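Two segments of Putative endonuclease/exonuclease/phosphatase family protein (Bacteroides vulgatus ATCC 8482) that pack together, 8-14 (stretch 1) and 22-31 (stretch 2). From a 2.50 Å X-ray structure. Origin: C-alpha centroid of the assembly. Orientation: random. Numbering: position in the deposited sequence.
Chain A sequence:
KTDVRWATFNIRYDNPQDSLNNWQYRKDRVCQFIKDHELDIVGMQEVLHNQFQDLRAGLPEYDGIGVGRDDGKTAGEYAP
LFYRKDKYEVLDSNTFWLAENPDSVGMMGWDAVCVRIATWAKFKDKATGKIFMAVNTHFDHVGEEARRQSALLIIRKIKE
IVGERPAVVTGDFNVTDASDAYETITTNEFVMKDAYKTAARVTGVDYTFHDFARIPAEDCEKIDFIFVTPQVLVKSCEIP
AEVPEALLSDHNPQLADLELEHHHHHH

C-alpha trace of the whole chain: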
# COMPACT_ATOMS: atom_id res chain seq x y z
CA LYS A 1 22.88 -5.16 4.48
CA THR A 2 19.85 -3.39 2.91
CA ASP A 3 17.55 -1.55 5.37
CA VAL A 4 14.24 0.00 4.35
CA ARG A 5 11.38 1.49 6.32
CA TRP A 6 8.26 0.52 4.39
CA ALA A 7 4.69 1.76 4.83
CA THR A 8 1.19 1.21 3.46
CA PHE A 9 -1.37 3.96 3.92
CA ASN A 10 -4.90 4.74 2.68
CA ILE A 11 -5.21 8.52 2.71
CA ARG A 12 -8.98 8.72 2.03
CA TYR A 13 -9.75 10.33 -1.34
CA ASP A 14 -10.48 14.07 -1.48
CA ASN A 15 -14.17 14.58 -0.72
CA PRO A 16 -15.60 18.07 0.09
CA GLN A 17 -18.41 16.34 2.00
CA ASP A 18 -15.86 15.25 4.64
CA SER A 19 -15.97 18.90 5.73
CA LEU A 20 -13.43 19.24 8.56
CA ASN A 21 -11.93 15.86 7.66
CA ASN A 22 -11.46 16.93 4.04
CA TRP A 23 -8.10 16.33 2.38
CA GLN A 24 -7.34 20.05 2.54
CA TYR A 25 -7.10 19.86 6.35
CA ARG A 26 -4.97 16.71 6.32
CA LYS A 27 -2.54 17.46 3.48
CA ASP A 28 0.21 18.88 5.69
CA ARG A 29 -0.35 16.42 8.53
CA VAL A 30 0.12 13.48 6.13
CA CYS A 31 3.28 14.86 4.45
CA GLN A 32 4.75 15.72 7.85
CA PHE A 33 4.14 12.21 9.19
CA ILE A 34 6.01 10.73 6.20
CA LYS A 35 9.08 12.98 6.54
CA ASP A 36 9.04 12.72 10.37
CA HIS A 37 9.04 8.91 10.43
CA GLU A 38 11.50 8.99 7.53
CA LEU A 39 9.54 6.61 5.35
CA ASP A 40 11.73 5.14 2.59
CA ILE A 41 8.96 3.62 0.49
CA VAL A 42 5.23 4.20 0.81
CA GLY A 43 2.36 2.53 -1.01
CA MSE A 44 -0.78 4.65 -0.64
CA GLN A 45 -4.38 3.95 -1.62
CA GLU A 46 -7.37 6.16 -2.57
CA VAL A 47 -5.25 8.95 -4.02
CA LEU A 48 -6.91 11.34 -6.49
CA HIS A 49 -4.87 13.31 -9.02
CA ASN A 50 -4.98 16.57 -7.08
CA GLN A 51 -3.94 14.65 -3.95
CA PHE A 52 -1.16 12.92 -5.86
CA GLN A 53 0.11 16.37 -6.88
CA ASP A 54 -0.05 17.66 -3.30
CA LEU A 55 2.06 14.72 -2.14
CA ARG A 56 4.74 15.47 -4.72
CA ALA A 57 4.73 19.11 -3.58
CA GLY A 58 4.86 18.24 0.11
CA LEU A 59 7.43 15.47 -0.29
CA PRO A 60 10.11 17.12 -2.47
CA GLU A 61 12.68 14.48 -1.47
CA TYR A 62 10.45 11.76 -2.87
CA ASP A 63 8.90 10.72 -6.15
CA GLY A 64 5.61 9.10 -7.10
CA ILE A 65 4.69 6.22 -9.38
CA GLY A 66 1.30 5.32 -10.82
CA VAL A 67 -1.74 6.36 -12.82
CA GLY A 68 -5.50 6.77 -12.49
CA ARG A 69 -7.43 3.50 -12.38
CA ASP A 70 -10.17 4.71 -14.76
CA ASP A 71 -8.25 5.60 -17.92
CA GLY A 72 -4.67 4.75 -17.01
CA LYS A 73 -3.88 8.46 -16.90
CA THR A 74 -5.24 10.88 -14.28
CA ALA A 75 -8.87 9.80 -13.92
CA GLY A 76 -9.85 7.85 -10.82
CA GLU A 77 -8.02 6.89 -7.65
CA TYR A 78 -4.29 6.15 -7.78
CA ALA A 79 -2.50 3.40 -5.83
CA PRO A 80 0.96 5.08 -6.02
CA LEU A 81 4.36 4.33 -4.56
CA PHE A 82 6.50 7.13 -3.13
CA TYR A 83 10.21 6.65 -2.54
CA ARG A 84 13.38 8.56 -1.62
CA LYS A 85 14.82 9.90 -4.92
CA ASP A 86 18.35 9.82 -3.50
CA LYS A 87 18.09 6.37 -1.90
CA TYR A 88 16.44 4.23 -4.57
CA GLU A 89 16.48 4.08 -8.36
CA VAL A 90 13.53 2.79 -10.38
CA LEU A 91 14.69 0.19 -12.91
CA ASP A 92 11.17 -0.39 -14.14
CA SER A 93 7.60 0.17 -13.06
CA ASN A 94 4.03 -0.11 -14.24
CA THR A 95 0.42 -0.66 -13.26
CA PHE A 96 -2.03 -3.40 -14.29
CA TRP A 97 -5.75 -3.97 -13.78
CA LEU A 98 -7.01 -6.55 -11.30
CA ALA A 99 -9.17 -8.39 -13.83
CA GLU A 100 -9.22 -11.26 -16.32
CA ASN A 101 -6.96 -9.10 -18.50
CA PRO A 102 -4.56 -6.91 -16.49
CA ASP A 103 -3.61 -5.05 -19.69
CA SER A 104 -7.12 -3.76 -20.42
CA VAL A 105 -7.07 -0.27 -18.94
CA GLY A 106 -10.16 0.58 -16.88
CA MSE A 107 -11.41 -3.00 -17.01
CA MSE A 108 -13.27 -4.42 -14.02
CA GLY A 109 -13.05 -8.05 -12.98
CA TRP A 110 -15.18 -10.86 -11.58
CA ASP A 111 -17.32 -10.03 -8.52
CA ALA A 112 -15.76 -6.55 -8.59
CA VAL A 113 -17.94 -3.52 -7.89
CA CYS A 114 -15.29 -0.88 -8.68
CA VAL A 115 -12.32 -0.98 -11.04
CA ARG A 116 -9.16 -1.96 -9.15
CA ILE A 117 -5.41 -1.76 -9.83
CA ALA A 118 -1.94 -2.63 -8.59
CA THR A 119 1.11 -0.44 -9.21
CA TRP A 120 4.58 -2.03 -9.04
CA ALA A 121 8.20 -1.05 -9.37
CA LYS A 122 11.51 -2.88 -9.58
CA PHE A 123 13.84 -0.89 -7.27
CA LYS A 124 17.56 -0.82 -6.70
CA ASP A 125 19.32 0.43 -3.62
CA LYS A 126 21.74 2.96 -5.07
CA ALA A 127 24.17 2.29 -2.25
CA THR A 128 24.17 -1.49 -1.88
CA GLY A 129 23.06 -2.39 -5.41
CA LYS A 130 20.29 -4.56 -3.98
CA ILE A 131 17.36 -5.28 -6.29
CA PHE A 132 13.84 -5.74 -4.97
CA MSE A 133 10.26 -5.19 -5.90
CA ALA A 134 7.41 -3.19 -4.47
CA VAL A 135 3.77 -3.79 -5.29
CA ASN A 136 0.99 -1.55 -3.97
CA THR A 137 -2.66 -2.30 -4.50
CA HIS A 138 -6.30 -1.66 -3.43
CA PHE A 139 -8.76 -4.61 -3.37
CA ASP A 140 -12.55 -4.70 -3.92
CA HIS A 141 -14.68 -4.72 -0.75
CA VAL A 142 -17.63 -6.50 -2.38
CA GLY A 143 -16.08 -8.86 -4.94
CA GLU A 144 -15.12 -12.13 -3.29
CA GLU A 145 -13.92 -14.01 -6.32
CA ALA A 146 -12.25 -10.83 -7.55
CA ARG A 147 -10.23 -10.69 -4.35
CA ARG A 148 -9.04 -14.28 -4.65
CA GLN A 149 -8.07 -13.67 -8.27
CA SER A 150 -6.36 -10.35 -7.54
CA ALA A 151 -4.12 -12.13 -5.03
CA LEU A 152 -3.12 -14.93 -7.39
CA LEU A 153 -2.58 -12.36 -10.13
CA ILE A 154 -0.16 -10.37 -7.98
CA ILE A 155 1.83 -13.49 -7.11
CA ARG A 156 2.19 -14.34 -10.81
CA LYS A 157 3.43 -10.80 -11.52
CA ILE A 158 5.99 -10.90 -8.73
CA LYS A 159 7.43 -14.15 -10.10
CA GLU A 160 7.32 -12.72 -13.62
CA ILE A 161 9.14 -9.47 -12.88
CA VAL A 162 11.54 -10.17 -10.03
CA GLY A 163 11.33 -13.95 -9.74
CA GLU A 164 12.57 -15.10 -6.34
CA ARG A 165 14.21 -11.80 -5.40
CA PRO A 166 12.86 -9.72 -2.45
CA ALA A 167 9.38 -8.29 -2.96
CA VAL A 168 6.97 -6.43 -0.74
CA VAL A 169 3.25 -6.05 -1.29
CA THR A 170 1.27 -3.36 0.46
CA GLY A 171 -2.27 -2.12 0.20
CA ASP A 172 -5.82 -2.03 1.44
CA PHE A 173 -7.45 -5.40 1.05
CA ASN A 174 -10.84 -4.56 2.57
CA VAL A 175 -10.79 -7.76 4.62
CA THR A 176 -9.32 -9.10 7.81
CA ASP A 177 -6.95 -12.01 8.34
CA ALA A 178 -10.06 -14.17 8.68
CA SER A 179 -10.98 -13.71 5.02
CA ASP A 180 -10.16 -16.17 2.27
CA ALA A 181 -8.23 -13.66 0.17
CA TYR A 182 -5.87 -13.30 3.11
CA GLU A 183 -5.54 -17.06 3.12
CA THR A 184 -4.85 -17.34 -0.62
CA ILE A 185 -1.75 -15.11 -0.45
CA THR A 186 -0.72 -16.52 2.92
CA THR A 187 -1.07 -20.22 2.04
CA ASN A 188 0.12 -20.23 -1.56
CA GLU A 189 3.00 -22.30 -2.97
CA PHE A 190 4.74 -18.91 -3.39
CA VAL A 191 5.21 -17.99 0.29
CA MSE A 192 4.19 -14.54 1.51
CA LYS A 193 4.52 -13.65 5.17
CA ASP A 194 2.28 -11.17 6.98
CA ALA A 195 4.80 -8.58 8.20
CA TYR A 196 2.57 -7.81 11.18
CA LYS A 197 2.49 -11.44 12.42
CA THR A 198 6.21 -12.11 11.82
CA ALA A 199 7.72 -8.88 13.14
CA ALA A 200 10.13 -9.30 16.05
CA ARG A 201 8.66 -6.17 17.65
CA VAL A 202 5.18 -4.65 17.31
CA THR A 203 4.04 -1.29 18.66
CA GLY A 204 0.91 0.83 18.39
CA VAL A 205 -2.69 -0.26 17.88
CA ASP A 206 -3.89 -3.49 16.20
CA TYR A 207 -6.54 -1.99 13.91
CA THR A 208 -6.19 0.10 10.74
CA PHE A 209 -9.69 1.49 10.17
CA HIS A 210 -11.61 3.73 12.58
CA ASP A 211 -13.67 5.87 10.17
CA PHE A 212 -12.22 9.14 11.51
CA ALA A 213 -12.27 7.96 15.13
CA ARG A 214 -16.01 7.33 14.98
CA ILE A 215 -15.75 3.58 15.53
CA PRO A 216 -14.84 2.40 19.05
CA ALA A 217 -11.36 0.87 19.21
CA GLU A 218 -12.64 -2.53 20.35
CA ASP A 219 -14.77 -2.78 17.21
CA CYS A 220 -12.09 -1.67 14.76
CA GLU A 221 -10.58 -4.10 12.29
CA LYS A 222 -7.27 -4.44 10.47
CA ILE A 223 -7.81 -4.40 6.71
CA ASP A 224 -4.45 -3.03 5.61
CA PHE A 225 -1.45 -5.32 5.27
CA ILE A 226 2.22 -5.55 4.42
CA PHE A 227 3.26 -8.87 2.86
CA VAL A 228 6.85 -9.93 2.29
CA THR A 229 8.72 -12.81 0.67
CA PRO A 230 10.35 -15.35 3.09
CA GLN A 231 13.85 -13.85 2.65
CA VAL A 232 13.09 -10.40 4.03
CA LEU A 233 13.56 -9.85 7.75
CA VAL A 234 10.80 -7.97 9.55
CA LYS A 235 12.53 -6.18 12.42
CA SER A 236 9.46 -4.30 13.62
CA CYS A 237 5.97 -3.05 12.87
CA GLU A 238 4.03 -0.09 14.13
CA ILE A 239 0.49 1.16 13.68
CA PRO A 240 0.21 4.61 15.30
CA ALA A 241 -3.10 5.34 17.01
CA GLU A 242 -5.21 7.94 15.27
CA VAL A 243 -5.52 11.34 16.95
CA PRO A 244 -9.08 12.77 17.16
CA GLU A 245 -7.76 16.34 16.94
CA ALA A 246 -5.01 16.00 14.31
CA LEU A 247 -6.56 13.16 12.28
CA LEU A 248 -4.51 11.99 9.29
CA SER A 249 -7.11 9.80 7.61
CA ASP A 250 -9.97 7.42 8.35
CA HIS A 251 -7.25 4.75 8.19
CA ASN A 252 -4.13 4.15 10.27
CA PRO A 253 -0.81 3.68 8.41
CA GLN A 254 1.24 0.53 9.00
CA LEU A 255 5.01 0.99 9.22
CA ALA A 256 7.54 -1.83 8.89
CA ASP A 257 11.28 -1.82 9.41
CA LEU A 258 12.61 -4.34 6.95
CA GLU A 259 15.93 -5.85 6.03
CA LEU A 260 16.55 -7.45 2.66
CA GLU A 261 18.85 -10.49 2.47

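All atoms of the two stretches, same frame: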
# COMPACT_ATOMS: atom_id res chain seq x y z
N THR A 8 2.39 1.25 4.29
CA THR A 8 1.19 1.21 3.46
C THR A 8 0.20 2.15 4.13
O THR A 8 0.02 2.10 5.35
CB THR A 8 0.58 -0.22 3.38
OG1 THR A 8 -0.61 -0.18 2.57
CG2 THR A 8 0.22 -0.74 4.77
N PHE A 9 -0.45 3.00 3.35
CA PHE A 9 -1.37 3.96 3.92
C PHE A 9 -2.48 4.45 2.99
O PHE A 9 -2.23 4.95 1.89
CB PHE A 9 -0.56 5.15 4.44
CG PHE A 9 -1.37 6.19 5.13
CD1 PHE A 9 -2.39 5.83 6.01
CD2 PHE A 9 -1.10 7.54 4.93
CE1 PHE A 9 -3.13 6.79 6.69
CE2 PHE A 9 -1.83 8.52 5.60
CZ PHE A 9 -2.85 8.15 6.49
N ASN A 10 -3.72 4.29 3.44
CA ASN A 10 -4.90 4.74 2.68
C ASN A 10 -5.13 6.16 3.18
O ASN A 10 -5.37 6.38 4.37
CB ASN A 10 -6.12 3.86 3.02
CG ASN A 10 -7.35 4.19 2.16
OD1 ASN A 10 -7.60 5.35 1.83
ND2 ASN A 10 -8.12 3.17 1.83
N ILE A 11 -5.05 7.14 2.29
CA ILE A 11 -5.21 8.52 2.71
C ILE A 11 -6.63 9.08 2.63
O ILE A 11 -6.85 10.23 2.99
CB ILE A 11 -4.28 9.43 1.91
CG1 ILE A 11 -4.66 9.41 0.44
CG2 ILE A 11 -2.84 8.96 2.06
CD1 ILE A 11 -3.89 10.41 -0.38
N ARG A 12 -7.59 8.28 2.17
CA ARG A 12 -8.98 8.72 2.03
C ARG A 12 -9.06 9.77 0.91
O ARG A 12 -8.60 10.90 1.09
CB ARG A 12 -9.48 9.33 3.33
CG ARG A 12 -10.83 10.01 3.21
CD ARG A 12 -11.94 9.02 2.91
NE ARG A 12 -13.17 9.73 2.59
CZ ARG A 12 -14.33 9.15 2.30
NH1 ARG A 12 -14.43 7.82 2.30
NH2 ARG A 12 -15.39 9.89 2.01
N TYR A 13 -9.65 9.40 -0.22
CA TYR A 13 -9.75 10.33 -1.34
C TYR A 13 -10.38 11.66 -0.95
O TYR A 13 -11.17 11.75 -0.00
CB TYR A 13 -10.54 9.69 -2.49
CG TYR A 13 -12.02 9.61 -2.26
CD1 TYR A 13 -12.86 10.66 -2.64
CD2 TYR A 13 -12.59 8.49 -1.67
CE1 TYR A 13 -14.23 10.59 -2.43
CE2 TYR A 13 -13.96 8.41 -1.46
CZ TYR A 13 -14.78 9.46 -1.84
OH TYR A 13 -16.14 9.38 -1.63
N ASP A 14 -10.00 12.70 -1.68
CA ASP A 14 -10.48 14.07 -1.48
C ASP A 14 -11.99 14.17 -1.71
O ASP A 14 -12.46 14.01 -2.83
CB ASP A 14 -9.76 15.02 -2.44
CG ASP A 14 -10.17 16.48 -2.25
OD1 ASP A 14 -11.36 16.74 -1.95
OD2 ASP A 14 -9.31 17.37 -2.40
N ASN A 22 -11.85 16.84 5.44
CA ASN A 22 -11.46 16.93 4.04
C ASN A 22 -9.95 16.91 3.87
O ASN A 22 -9.20 17.34 4.75
CB ASN A 22 -12.02 18.20 3.39
CG ASN A 22 -11.62 18.33 1.93
OD1 ASN A 22 -11.99 17.49 1.09
ND2 ASN A 22 -10.86 19.36 1.61
N TRP A 23 -9.51 16.42 2.71
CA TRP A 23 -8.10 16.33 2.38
C TRP A 23 -7.33 17.63 2.58
O TRP A 23 -6.14 17.62 2.91
CB TRP A 23 -7.95 15.85 0.94
CG TRP A 23 -6.56 15.97 0.43
CD1 TRP A 23 -6.09 16.88 -0.46
CD2 TRP A 23 -5.44 15.15 0.79
NE1 TRP A 23 -4.75 16.69 -0.67
CE2 TRP A 23 -4.32 15.63 0.09
CE3 TRP A 23 -5.28 14.05 1.65
CZ2 TRP A 23 -3.05 15.05 0.21
CZ3 TRP A 23 -4.02 13.47 1.77
CH2 TRP A 23 -2.92 13.98 1.06
N GLN A 24 -8.00 18.76 2.38
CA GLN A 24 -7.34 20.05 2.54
C GLN A 24 -6.82 20.26 3.96
O GLN A 24 -5.80 20.91 4.16
CB GLN A 24 -8.29 21.19 2.14
CG GLN A 24 -8.72 21.17 0.67
CD GLN A 24 -7.55 21.06 -0.30
OE1 GLN A 24 -6.58 21.81 -0.20
NE2 GLN A 24 -7.65 20.14 -1.26
N TYR A 25 -7.51 19.70 4.95
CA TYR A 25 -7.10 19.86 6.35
C TYR A 25 -6.16 18.75 6.83
O TYR A 25 -5.73 18.76 7.98
CB TYR A 25 -8.34 19.91 7.26
CG TYR A 25 -9.40 20.89 6.83
CD1 TYR A 25 -9.11 22.25 6.72
CD2 TYR A 25 -10.68 20.46 6.47
CE1 TYR A 25 -10.07 23.16 6.27
CE2 TYR A 25 -11.64 21.35 6.02
CZ TYR A 25 -11.33 22.70 5.92
OH TYR A 25 -12.27 23.58 5.43
N ARG A 26 -5.83 17.82 5.95
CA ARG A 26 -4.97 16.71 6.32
C ARG A 26 -3.68 16.68 5.52
O ARG A 26 -2.70 16.05 5.94
CB ARG A 26 -5.74 15.40 6.14
CG ARG A 26 -7.04 15.41 6.93
CD ARG A 26 -7.78 14.08 6.90
NE ARG A 26 -8.48 13.82 5.65
CZ ARG A 26 -7.96 13.17 4.61
NH1 ARG A 26 -6.72 12.71 4.66
NH2 ARG A 26 -8.71 12.95 3.53
N LYS A 27 -3.69 17.37 4.38
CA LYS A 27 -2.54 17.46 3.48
C LYS A 27 -1.20 17.57 4.20
O LYS A 27 -0.34 16.71 4.05
CB LYS A 27 -2.65 18.69 2.57
CG LYS A 27 -3.86 18.74 1.64
CD LYS A 27 -3.65 19.80 0.53
CE LYS A 27 -3.27 21.17 1.09
NZ LYS A 27 -2.76 22.07 0.02
N ASP A 28 -1.03 18.65 4.97
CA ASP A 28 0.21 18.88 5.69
C ASP A 28 0.50 17.83 6.74
O ASP A 28 1.65 17.40 6.88
CB ASP A 28 0.20 20.27 6.31
CG ASP A 28 0.47 21.36 5.29
OD1 ASP A 28 -0.21 21.37 4.23
OD2 ASP A 28 1.35 22.22 5.54
N ARG A 29 -0.52 17.43 7.48
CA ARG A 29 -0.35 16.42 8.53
C ARG A 29 0.20 15.12 7.94
O ARG A 29 1.10 14.52 8.52
CB ARG A 29 -1.69 16.16 9.23
CG ARG A 29 -2.23 17.33 10.03
CD ARG A 29 -3.17 16.86 11.13
NE ARG A 29 -4.54 16.61 10.67
CZ ARG A 29 -5.50 17.52 10.65
NH1 ARG A 29 -5.26 18.76 11.07
NH2 ARG A 29 -6.72 17.20 10.23
N VAL A 30 -0.32 14.71 6.78
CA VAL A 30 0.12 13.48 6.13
C VAL A 30 1.58 13.57 5.63
O VAL A 30 2.38 12.66 5.87
CB VAL A 30 -0.80 13.10 4.94
CG1 VAL A 30 -0.27 11.84 4.26
CG2 VAL A 30 -2.22 12.86 5.44
N CYS A 31 1.91 14.66 4.94
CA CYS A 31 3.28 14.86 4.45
C CYS A 31 4.26 14.87 5.63
O CYS A 31 5.32 14.24 5.58
CB CYS A 31 3.42 16.20 3.72
SG CYS A 31 2.47 16.36 2.20
O HOH W 1 -11.14 13.47 2.12

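Stretch 1 leaves a strand and turns into loop as it passes stretch 2, and its contacts change from apolar to polar along the way. Together the two segments bury 369 Å², a modest area carried by a few residues of each segment.

Within the strand, Thr8 and Asn10 make no contact with stretch 2, while Phe9 between them points toward it. The edge of the Phe9 ring meets a helical valine, with Phe9 CE2 3.9 Å from Val30 CG1. Asn10 OD1 accepts a hydrogen bond from Arg12 N at 2.9 Å, bracing the chain where the strand gives way to loop, while Asn10 ND2 is bonded elsewhere in the structure.

Ile11 has two roles. Its side chain, buried and pointing toward stretch 2, extends Ile11 CD1 to 3.7 Å from Trp23 CZ3, while Ile11 CG2 lies 4.4 Å from Val30 CG1; a branched aliphatic chain can thus touch both an indole and a valine. Its carbonyl, meanwhile, accepts a hydrogen bond from Arg26: Arg26 NH1 lies 3.0 Å from Ile11 O. A weak second one runs from Arg26 NH2 to Ile11 O at 3.3 Å.

Arg26 is the polar centre of the contact. Arg26 NH2 also donates to Arg12 O at 3.2 Å, and water 1 extends the reach, its O accepting from Arg26 NH2 at 2.9 Å and donating to Tyr13 O at 2.7 Å. A guanidinium suits this place because its several N-H groups can serve successive carbonyls of the loop. Arg12 starts toward stretch 2, but its end leads away, and the Tyr13 side chain points away.

Asp14 closes the contact. Its carboxylate end comes nearer stretch 2, placing Asp14 OD2 3.8 Å from Trp23 CD1 and accepting a weak hydrogen bond from the poorly ordered Gln24, Gln24 NE2 to Asp14 OD2 at 3.4 Å.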